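Local coordinates for beta-N-acetylglucosaminidase-like protein Glycoside hydrolase family 20 (Flavobacterium johnsoniae, PDB 6YHH) that probably hydrolyses beta-linked terminal N-acetylhexosamine units, as a chitobiase of glycoside hydrolase family 20 in bacterial chitin degradation, at residues Pro234-Ala239 with Gly315-Gly320; Ala239-Tyr244 with Pro282-Ser287; Pro245-Lys250 with Pro286-Thr291; Glu343-Phe348 with Glu367-Lys372. One frame throughout, in Å; residues are numbered along the deposited sequence.

Overall arrangement
The four contacts illustrate how loops and helices at and beside the active site of a barrel join by different chemistry according to place. Contacts 1 and 2 are buried, contacts 3 and 4 only partly. Contact 1, at the active site, is polar and partly water-bridged, whereas contact 2, which shares Ala-239 and helix 238-243 with it, has no hydrogen bond across its segments and rests on aliphatic side chains. Contact 3 continues from contact 2 through Pro-286 and Ser-287 toward the surface, where a salt bridge and helix capping take over. Contact 4 approaches contact 1 from helix 341-358 (Gln-345 NE2 to Gly-315 O) and from the loop after strand 362-366 (Glu-368 OE2 to Glu-317 N), and relies on hydroxyl groups.

Contact 1. Residues Pro234-Ala239 with Gly315-Gly320; sequences PGHGSA and GDENEG
The active site of the glycoside hydrolase family 20 TIM barrel is built here from two loops, one of them carrying the Asp-Glu pair characteristic of the family. Glu-317 is the predicted proton donor, and in relatives the preceding Asp positions the substrate's acetamido group, a role Asp-316 probably shares. The loop 234-239 enters through a cis peptide bond before Pro-234 and turns the imidazole of His-236 toward this pair. With CG anti to the carbonyl carbon (chi1 -80°), the His-236 ring lies with its edge to the Glu-317 carboxylate, the two planes nearly coplanar, 3° apart. His-236 NE2 and Glu-317 OE1 are 3.2 Å apart, but the angle is too poor for a hydrogen bond. From His-236 ND1 a weak bond of 3.4 Å reaches Asp-316 O in the ring plane. Glu-368 OE2 accepts from the backbone N of Glu-317, and Glu-317 OE1 makes a weak hydrogen bond to a bound Tris, probably from the crystallisation liquor. Two waters fasten the backbones together. One takes a weak bond from Gly-235 N and donates to Asp-316 O at 2.8 Å; the other accepts from His-236 N at 3.0 Å and lies 2.9 Å from Glu-317 O.

Contact 2. Residues Ala239-Tyr244 with Pro282-Ser287; sequences AILTAY and PTLDPS
The carboxylate of Asp-285 is the flat group to consider first. Along its edge, the syn lone pair of OD1 receives the hydroxyl of Ser-287, with Ser-287 OG 2.7 Å from Asp-285 OD1. Over its plane, the backbone donates from 40° out: Ser-287 N stands 2.8 Å from Asp-285 OD1. Two donors thus grip one oxygen and hold the carboxylate's rotation, chi2 -3°. The contact itself is aliphatic. Leu-241, its CG anti to the carbonyl carbon, projects from helix 239-243 toward the loop 282-284. Its CD1 meets Pro-282 CB at 3.8 Å, and the same methyl lies against the peptide of Thr-283. On its other branch, Leu-241 CD2 approaches Leu-284 CD1, also at 3.8 Å, the two side chains crossing obliquely. That Leu-284 methyl further meets Ile-240 CG2 at 4.0 Å, here at about a right angle. Leu-284 reaches both partners with chi2 at 19°, near an eclipsed arrangement. Gly-237 N bonds to Pro-282 O, and Leu-284 N to Pro-234 O, tying the loop to 234-237, the loop that carries His-236 to the active site. An apolar helix-to-loop seam thus leads into an Asx turn, set by Asp-285 just ahead of helix 289-302 in the TIM barrel.

Contact 3. Residues Pro245-Lys250 with Pro286-Thr291; sequences PEIGSK and PSNPKT
The two backbones come closest where Ile-247 CA lies 5.4 Å from Thr-291 CA, a short 3-10 turn at 245-246 meeting the start of helix 289-302. The motif is a helix N-cap: Asn-288 OD1 accepts from Lys-290 N at 2.8 Å, the donor standing 43° above the carbonyl plane. Asn-288 CG is anti to the backbone N, and its amide also serves the neighbouring loop, for Asn-288 ND2 donates to a water that lies 2.8 Å from Gly-248 O. Next to the cap, Ile-247 packs its beta-branch on the first helical turn: CB sits 3.5 Å from Thr-291 OG1, and CG2 lies 3.9 Å from Lys-290 CB. The Thr-291 hydroxyl finds its polar partner in Asp-285 O, so against Ile-247 it acts as a plain neighbour. Pro-286 and Thr-291 also touch Phe-348 of helix 341-358, which places the contact among the outer helices of the TIM barrel. At the solvent-exposed side the chain of Lys-290 extends fully past CG, while Glu-246 bends at chi2 (-92°) to meet it. The two cross obliquely, and the resulting salt bridge joins Lys-290 NZ to the anti lone pair of Glu-246 OE1 at 2.9 Å.

Contact 4. Residues Glu343-Phe348 with Glu367-Lys372; sequences ELQTYF and EEILTK
Helix 341-358 presents its first turns to the loop that follows strand 362-366, in one beta-alpha-beta unit of the TIM barrel. Glu-343 meets Thr-371 with its backbone, Glu-343 CA 3.9 Å from Thr-371 OG1, while its carboxylate turns to Lys-339 N. Gln-345, extended with CG anti to the backbone N, crosses Ile-369 at about a right angle, bringing NE2 to 4.0 Å from Ile-369 CG2. The polar end of Gln-345 belongs to Gly-315 O, just before the Asp-316/Glu-317 pair. Thr-346 carries most of the chemistry. Its hydroxyl, anti to the carbonyl carbon (chi1 -67°), donates to Ile-369 O at 2.7 Å from 49° above the carbonyl plane, with His-342 O, one turn back, a second acceptor competing for the same proton. Thr-371 OG1, held in the crowded position between backbone N and carbonyl carbon, comes within 2.7 Å of Thr-346 OG1. A water donating to Glu-368 O at 2.7 Å adds a weak link to the same Thr-346 hydroxyl. That hydroxyl thus lies between two carbonyl acceptors and the hydroxyl of Thr-371, so helix and loop are joined by a small polar cluster.

Contact 1. Residues Pro234-Ala239 with Gly315-Gly320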
# COMPACT_ATOMS: atom_id res chain seq x y z
N PRO A 234 -32.40 -12.58 2.35
CA PRO A 234 -32.21 -13.86 1.70
C PRO A 234 -31.88 -13.82 0.21
O PRO A 234 -31.57 -14.87 -0.37
CB PRO A 234 -33.60 -14.55 1.90
CG PRO A 234 -34.53 -13.38 1.70
CD PRO A 234 -33.83 -12.21 2.37
N GLY A 235 -31.88 -12.63 -0.36
CA GLY A 235 -31.49 -12.44 -1.75
C GLY A 235 -29.94 -12.42 -1.79
O GLY A 235 -29.27 -12.66 -0.76
N HIS A 236 -29.37 -12.22 -2.99
CA HIS A 236 -27.92 -12.14 -3.12
C HIS A 236 -27.32 -13.40 -2.51
O HIS A 236 -26.21 -13.37 -1.92
CB HIS A 236 -27.39 -10.86 -2.40
CG HIS A 236 -27.56 -9.59 -3.20
ND1 HIS A 236 -28.71 -8.83 -3.28
CD2 HIS A 236 -26.66 -8.98 -4.01
CE1 HIS A 236 -28.50 -7.82 -4.11
NE2 HIS A 236 -27.27 -7.91 -4.56
N GLY A 237 -27.99 -14.53 -2.76
CA GLY A 237 -27.64 -15.78 -2.08
C GLY A 237 -26.70 -16.71 -2.79
O GLY A 237 -26.53 -17.84 -2.33
N SER A 238 -26.09 -16.31 -3.92
CA SER A 238 -25.34 -17.28 -4.77
C SER A 238 -24.25 -18.04 -4.04
O SER A 238 -24.06 -19.24 -4.25
CB SER A 238 -24.78 -16.65 -6.06
OG SER A 238 -25.77 -15.94 -6.76
N ALA A 239 -23.44 -17.32 -3.27
CA ALA A 239 -22.32 -17.86 -2.59
C ALA A 239 -22.75 -18.70 -1.42
O ALA A 239 -22.30 -19.85 -1.31
CB ALA A 239 -21.43 -16.76 -2.11
N GLY A 315 -31.17 -7.80 2.94
CA GLY A 315 -32.54 -7.88 2.52
C GLY A 315 -32.87 -7.15 1.23
O GLY A 315 -34.03 -7.01 0.92
N ASP A 316 -31.85 -6.67 0.50
CA ASP A 316 -32.08 -5.96 -0.77
C ASP A 316 -32.32 -6.93 -1.93
O ASP A 316 -31.77 -8.04 -1.95
CB ASP A 316 -30.92 -5.04 -1.13
CG ASP A 316 -29.54 -5.75 -1.11
OD1 ASP A 316 -29.32 -6.72 -0.34
OD2 ASP A 316 -28.66 -5.32 -1.89
N GLU A 317 -33.16 -6.51 -2.87
CA GLU A 317 -33.15 -7.11 -4.19
C GLU A 317 -33.41 -8.61 -4.27
O GLU A 317 -32.90 -9.26 -5.16
CB GLU A 317 -31.84 -6.77 -4.95
CG GLU A 317 -31.60 -5.27 -5.18
CD GLU A 317 -30.29 -5.03 -5.94
OE1 GLU A 317 -29.30 -5.74 -5.73
OE2 GLU A 317 -30.25 -4.05 -6.72
N ASN A 318 -34.37 -9.09 -3.46
CA ASN A 318 -34.96 -10.40 -3.70
C ASN A 318 -36.00 -10.17 -4.80
O ASN A 318 -37.05 -9.62 -4.52
CB ASN A 318 -35.57 -10.90 -2.42
CG ASN A 318 -36.36 -12.20 -2.63
OD1 ASN A 318 -36.26 -12.83 -3.65
ND2 ASN A 318 -37.12 -12.56 -1.64
N GLU A 319 -35.73 -10.55 -6.02
CA GLU A 319 -36.79 -10.31 -7.03
C GLU A 319 -37.91 -11.34 -7.05
O GLU A 319 -38.93 -11.20 -7.73
CB GLU A 319 -36.13 -10.22 -8.38
CG GLU A 319 -35.43 -8.88 -8.48
CD GLU A 319 -34.77 -8.67 -9.83
OE1 GLU A 319 -34.69 -7.49 -10.18
OE2 GLU A 319 -34.33 -9.66 -10.53
N GLY A 320 -37.75 -12.38 -6.25
CA GLY A 320 -38.91 -13.13 -5.89
C GLY A 320 -39.28 -14.26 -6.90
O GLY A 320 -40.23 -14.99 -6.63
O HOH W 1 -31.27 -9.87 0.16
O HOH W 2 -30.75 -11.17 -5.38

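Contact 2. Residues Ala239-Tyr244 with Pro282-Ser287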
# COMPACT_ATOMS: atom_id res chain seq x y z
N ALA A 239 -23.44 -17.32 -3.27
CA ALA A 239 -22.32 -17.86 -2.59
C ALA A 239 -22.75 -18.70 -1.42
O ALA A 239 -22.30 -19.85 -1.31
CB ALA A 239 -21.43 -16.76 -2.11
N ILE A 240 -23.70 -18.21 -0.62
CA ILE A 240 -24.22 -19.03 0.49
C ILE A 240 -24.73 -20.38 -0.01
O ILE A 240 -24.47 -21.48 0.58
CB ILE A 240 -25.31 -18.28 1.25
CG1 ILE A 240 -24.71 -17.07 1.99
CG2 ILE A 240 -25.97 -19.22 2.26
CD1 ILE A 240 -25.77 -16.24 2.63
N LEU A 241 -25.46 -20.33 -1.11
CA LEU A 241 -26.13 -21.53 -1.64
C LEU A 241 -25.18 -22.43 -2.44
O LEU A 241 -25.51 -23.53 -2.76
CB LEU A 241 -27.31 -21.10 -2.51
CG LEU A 241 -28.45 -20.45 -1.71
CD1 LEU A 241 -29.50 -19.84 -2.63
CD2 LEU A 241 -29.12 -21.51 -0.84
N THR A 242 -24.00 -21.92 -2.85
CA THR A 242 -22.94 -22.79 -3.34
C THR A 242 -22.47 -23.76 -2.22
O THR A 242 -22.23 -24.94 -2.48
CB THR A 242 -21.76 -21.94 -3.89
OG1 THR A 242 -22.24 -21.13 -4.94
CG2 THR A 242 -20.62 -22.81 -4.36
N ALA A 243 -22.34 -23.26 -1.00
CA ALA A 243 -21.99 -24.07 0.15
C ALA A 243 -23.18 -24.93 0.69
O ALA A 243 -22.99 -26.11 1.04
CB ALA A 243 -21.50 -23.20 1.29
N TYR A 244 -24.38 -24.34 0.72
CA TYR A 244 -25.60 -24.96 1.30
C TYR A 244 -26.75 -24.96 0.28
O TYR A 244 -27.74 -24.28 0.47
CB TYR A 244 -26.00 -24.25 2.61
CG TYR A 244 -25.01 -24.54 3.75
CD1 TYR A 244 -25.02 -25.79 4.36
CD2 TYR A 244 -24.07 -23.66 4.15
CE1 TYR A 244 -24.15 -26.10 5.38
CE2 TYR A 244 -23.16 -23.97 5.14
CZ TYR A 244 -23.24 -25.18 5.79
OH TYR A 244 -22.34 -25.53 6.80
N PRO A 282 -30.56 -16.58 -6.99
CA PRO A 282 -30.47 -17.51 -5.86
C PRO A 282 -30.88 -16.82 -4.52
O PRO A 282 -30.40 -15.74 -4.20
CB PRO A 282 -28.98 -17.91 -5.84
CG PRO A 282 -28.57 -17.82 -7.29
CD PRO A 282 -29.30 -16.59 -7.77
N THR A 283 -31.81 -17.43 -3.85
CA THR A 283 -32.46 -16.85 -2.70
C THR A 283 -32.66 -17.94 -1.65
O THR A 283 -33.19 -19.06 -1.94
CB THR A 283 -33.89 -16.28 -3.08
OG1 THR A 283 -33.81 -15.46 -4.23
CG2 THR A 283 -34.50 -15.44 -1.98
N LEU A 284 -32.37 -17.61 -0.40
CA LEU A 284 -32.68 -18.53 0.70
C LEU A 284 -34.17 -18.81 0.83
O LEU A 284 -35.00 -17.95 0.56
CB LEU A 284 -32.22 -17.93 2.00
CG LEU A 284 -30.73 -18.05 2.24
CD1 LEU A 284 -29.69 -18.32 1.19
CD2 LEU A 284 -30.31 -17.40 3.58
N ASP A 285 -34.46 -20.04 1.24
CA ASP A 285 -35.85 -20.52 1.36
C ASP A 285 -36.41 -20.26 2.73
O ASP A 285 -36.07 -20.95 3.71
CB ASP A 285 -35.92 -22.03 0.98
CG ASP A 285 -37.31 -22.62 1.06
OD1 ASP A 285 -38.28 -21.95 1.47
OD2 ASP A 285 -37.41 -23.85 0.70
N PRO A 286 -37.36 -19.31 2.83
CA PRO A 286 -37.89 -18.96 4.15
C PRO A 286 -38.94 -19.98 4.70
O PRO A 286 -39.41 -19.75 5.82
CB PRO A 286 -38.60 -17.66 3.88
CG PRO A 286 -39.13 -17.79 2.48
CD PRO A 286 -38.06 -18.59 1.77
N SER A 287 -39.24 -20.99 3.89
CA SER A 287 -40.14 -22.07 4.31
C SER A 287 -39.40 -23.24 4.88
O SER A 287 -40.03 -24.17 5.45
CB SER A 287 -41.02 -22.45 3.11
OG SER A 287 -40.43 -23.34 2.22

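Contact 3. Residues Pro245-Lys250 with Pro286-Thr291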
# COMPACT_ATOMS: atom_id res chain seq x y z
N PRO A 245 -26.63 -25.70 -0.82
CA PRO A 245 -27.70 -25.68 -1.87
C PRO A 245 -29.04 -26.13 -1.36
O PRO A 245 -30.07 -25.76 -1.91
CB PRO A 245 -27.21 -26.63 -2.96
CG PRO A 245 -26.12 -27.48 -2.31
CD PRO A 245 -25.51 -26.63 -1.19
N GLU A 246 -29.02 -26.88 -0.25
CA GLU A 246 -30.28 -27.45 0.25
C GLU A 246 -31.23 -26.44 0.88
O GLU A 246 -32.41 -26.72 1.01
CB GLU A 246 -29.96 -28.62 1.21
CG GLU A 246 -29.34 -28.19 2.52
CD GLU A 246 -27.80 -28.17 2.53
OE1 GLU A 246 -27.28 -28.35 3.66
OE2 GLU A 246 -27.16 -27.98 1.46
N ILE A 247 -30.75 -25.22 1.19
CA ILE A 247 -31.64 -24.17 1.66
C ILE A 247 -31.96 -23.14 0.58
O ILE A 247 -32.54 -22.07 0.89
CB ILE A 247 -31.07 -23.49 2.91
CG1 ILE A 247 -29.77 -22.76 2.64
CG2 ILE A 247 -30.90 -24.52 4.04
CD1 ILE A 247 -29.24 -21.92 3.80
N GLY A 248 -31.72 -23.48 -0.67
CA GLY A 248 -32.14 -22.58 -1.76
C GLY A 248 -33.61 -22.72 -2.11
O GLY A 248 -34.32 -23.69 -1.69
N SER A 249 -34.09 -21.82 -2.96
CA SER A 249 -35.53 -21.74 -3.20
C SER A 249 -35.92 -22.33 -4.53
O SER A 249 -37.09 -22.60 -4.75
CB SER A 249 -36.04 -20.29 -3.15
OG SER A 249 -35.83 -19.76 -1.85
N LYS A 250 -35.00 -22.51 -5.46
CA LYS A 250 -35.28 -23.10 -6.78
C LYS A 250 -35.65 -24.56 -6.65
O LYS A 250 -35.08 -25.28 -5.87
CB LYS A 250 -34.12 -22.87 -7.76
CG LYS A 250 -34.37 -23.27 -9.22
CD LYS A 250 -33.19 -22.97 -10.12
N PRO A 286 -37.36 -19.31 2.83
CA PRO A 286 -37.89 -18.96 4.15
C PRO A 286 -38.94 -19.98 4.70
O PRO A 286 -39.41 -19.75 5.82
CB PRO A 286 -38.60 -17.66 3.88
CG PRO A 286 -39.13 -17.79 2.48
CD PRO A 286 -38.06 -18.59 1.77
N SER A 287 -39.24 -20.99 3.89
CA SER A 287 -40.14 -22.07 4.31
C SER A 287 -39.40 -23.24 4.88
O SER A 287 -40.03 -24.17 5.45
CB SER A 287 -41.02 -22.45 3.11
OG SER A 287 -40.43 -23.34 2.22
N ASN A 288 -38.07 -23.26 4.77
CA ASN A 288 -37.31 -24.45 5.12
C ASN A 288 -36.76 -24.24 6.50
O ASN A 288 -35.97 -23.32 6.74
CB ASN A 288 -36.17 -24.65 4.10
CG ASN A 288 -35.38 -25.92 4.29
OD1 ASN A 288 -35.34 -26.53 5.39
ND2 ASN A 288 -34.71 -26.34 3.23
N PRO A 289 -37.07 -25.14 7.46
CA PRO A 289 -36.54 -25.00 8.79
C PRO A 289 -35.01 -25.02 8.87
O PRO A 289 -34.43 -24.37 9.79
CB PRO A 289 -37.13 -26.22 9.55
CG PRO A 289 -38.22 -26.72 8.72
CD PRO A 289 -37.92 -26.35 7.30
N LYS A 290 -34.35 -25.65 7.90
CA LYS A 290 -32.92 -25.70 7.89
C LYS A 290 -32.31 -24.34 7.60
O LYS A 290 -31.24 -24.01 8.15
CB LYS A 290 -32.40 -26.78 6.89
CG LYS A 290 -30.94 -27.15 7.17
CD LYS A 290 -30.42 -28.27 6.23
CE LYS A 290 -29.04 -28.73 6.76
NZ LYS A 290 -28.32 -29.72 5.94
N THR A 291 -33.01 -23.51 6.85
CA THR A 291 -32.52 -22.12 6.61
C THR A 291 -32.32 -21.39 7.96
O THR A 291 -31.27 -20.79 8.20
CB THR A 291 -33.55 -21.35 5.76
OG1 THR A 291 -33.75 -22.02 4.52
CG2 THR A 291 -33.16 -19.94 5.57
O HOH W 3 -35.09 -25.16 0.60

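Contact 4. Residues Glu343-Phe348 with Glu367-Lys372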
# COMPACT_ATOMS: atom_id res chain seq x y z
N GLU A 343 -43.92 -9.24 2.26
CA GLU A 343 -44.48 -9.69 3.55
C GLU A 343 -43.80 -10.96 4.02
O GLU A 343 -43.49 -11.11 5.22
CB GLU A 343 -46.01 -9.91 3.45
CG GLU A 343 -46.73 -8.58 3.33
CD GLU A 343 -48.25 -8.76 3.21
OE1 GLU A 343 -48.78 -9.89 3.35
OE2 GLU A 343 -48.91 -7.75 3.20
N LEU A 344 -43.55 -11.86 3.08
CA LEU A 344 -42.87 -13.09 3.46
C LEU A 344 -41.42 -12.85 3.90
O LEU A 344 -40.88 -13.46 4.82
CB LEU A 344 -42.94 -14.06 2.30
CG LEU A 344 -42.14 -15.37 2.38
CD1 LEU A 344 -42.51 -16.18 3.59
CD2 LEU A 344 -42.31 -16.20 1.11
N GLN A 345 -40.77 -11.91 3.20
CA GLN A 345 -39.39 -11.56 3.55
C GLN A 345 -39.33 -10.86 4.90
O GLN A 345 -38.40 -11.07 5.69
CB GLN A 345 -38.75 -10.71 2.47
CG GLN A 345 -37.25 -10.62 2.66
CD GLN A 345 -36.59 -9.65 1.68
OE1 GLN A 345 -36.95 -9.58 0.53
NE2 GLN A 345 -35.64 -8.90 2.16
N THR A 346 -40.34 -10.06 5.23
CA THR A 346 -40.38 -9.44 6.55
C THR A 346 -40.62 -10.52 7.62
O THR A 346 -40.01 -10.48 8.69
CB THR A 346 -41.52 -8.42 6.59
OG1 THR A 346 -41.20 -7.31 5.70
CG2 THR A 346 -41.68 -7.86 8.05
N TYR A 347 -41.51 -11.47 7.34
CA TYR A 347 -41.64 -12.63 8.26
C TYR A 347 -40.30 -13.36 8.53
O TYR A 347 -39.91 -13.63 9.67
CB TYR A 347 -42.62 -13.60 7.68
CG TYR A 347 -42.75 -14.87 8.47
CD1 TYR A 347 -41.93 -15.91 8.23
CD2 TYR A 347 -43.71 -15.00 9.48
CE1 TYR A 347 -41.98 -17.06 8.99
CE2 TYR A 347 -43.79 -16.17 10.24
CZ TYR A 347 -42.92 -17.19 9.98
OH TYR A 347 -42.93 -18.41 10.69
N PHE A 348 -39.59 -13.65 7.43
CA PHE A 348 -38.25 -14.26 7.47
C PHE A 348 -37.32 -13.42 8.33
O PHE A 348 -36.69 -13.92 9.22
CB PHE A 348 -37.72 -14.38 6.02
CG PHE A 348 -36.28 -14.67 5.93
CD1 PHE A 348 -35.77 -15.96 6.12
CD2 PHE A 348 -35.37 -13.63 5.72
CE1 PHE A 348 -34.39 -16.22 6.06
CE2 PHE A 348 -33.99 -13.89 5.64
CZ PHE A 348 -33.51 -15.18 5.82
N GLU A 367 -34.07 -1.24 2.93
CA GLU A 367 -35.47 -0.79 3.07
C GLU A 367 -36.53 -1.82 2.68
O GLU A 367 -37.68 -1.72 3.17
CB GLU A 367 -35.62 0.52 2.28
CG GLU A 367 -35.54 0.35 0.78
CD GLU A 367 -35.67 1.64 0.06
OE1 GLU A 367 -34.76 2.47 0.22
OE2 GLU A 367 -36.69 1.81 -0.68
N GLU A 368 -36.21 -2.74 1.78
CA GLU A 368 -37.17 -3.80 1.42
C GLU A 368 -37.74 -4.55 2.57
O GLU A 368 -38.91 -5.05 2.45
CB GLU A 368 -36.66 -4.76 0.37
CG GLU A 368 -36.30 -4.07 -0.95
CD GLU A 368 -34.83 -3.67 -1.11
OE1 GLU A 368 -34.25 -3.15 -0.11
OE2 GLU A 368 -34.28 -3.84 -2.26
N ILE A 369 -37.04 -4.60 3.70
CA ILE A 369 -37.54 -5.31 4.85
C ILE A 369 -38.77 -4.70 5.50
O ILE A 369 -39.49 -5.37 6.29
CB ILE A 369 -36.48 -5.62 5.96
CG1 ILE A 369 -35.99 -4.36 6.66
CG2 ILE A 369 -35.31 -6.43 5.33
CD1 ILE A 369 -35.24 -4.64 7.94
N LEU A 370 -39.02 -3.44 5.21
CA LEU A 370 -40.13 -2.75 5.84
C LEU A 370 -41.49 -3.04 5.17
O LEU A 370 -41.77 -2.53 4.09
CB LEU A 370 -39.81 -1.24 5.87
CG LEU A 370 -40.80 -0.30 6.51
CD1 LEU A 370 -41.31 -0.81 7.83
CD2 LEU A 370 -40.43 1.18 6.58
N THR A 371 -42.23 -3.92 5.86
CA THR A 371 -43.67 -4.06 5.72
C THR A 371 -44.27 -4.00 7.13
O THR A 371 -43.55 -3.92 8.10
CB THR A 371 -44.11 -5.26 4.92
OG1 THR A 371 -43.76 -6.44 5.62
CG2 THR A 371 -43.49 -5.23 3.52
N LYS A 372 -45.63 -4.04 7.23
CA LYS A 372 -46.28 -3.65 8.49
C LYS A 372 -45.82 -4.41 9.72
O LYS A 372 -45.68 -3.83 10.82
CB LYS A 372 -47.82 -3.66 8.28
CG LYS A 372 -48.37 -5.04 8.16
O HOH W 4 -39.44 -7.68 2.74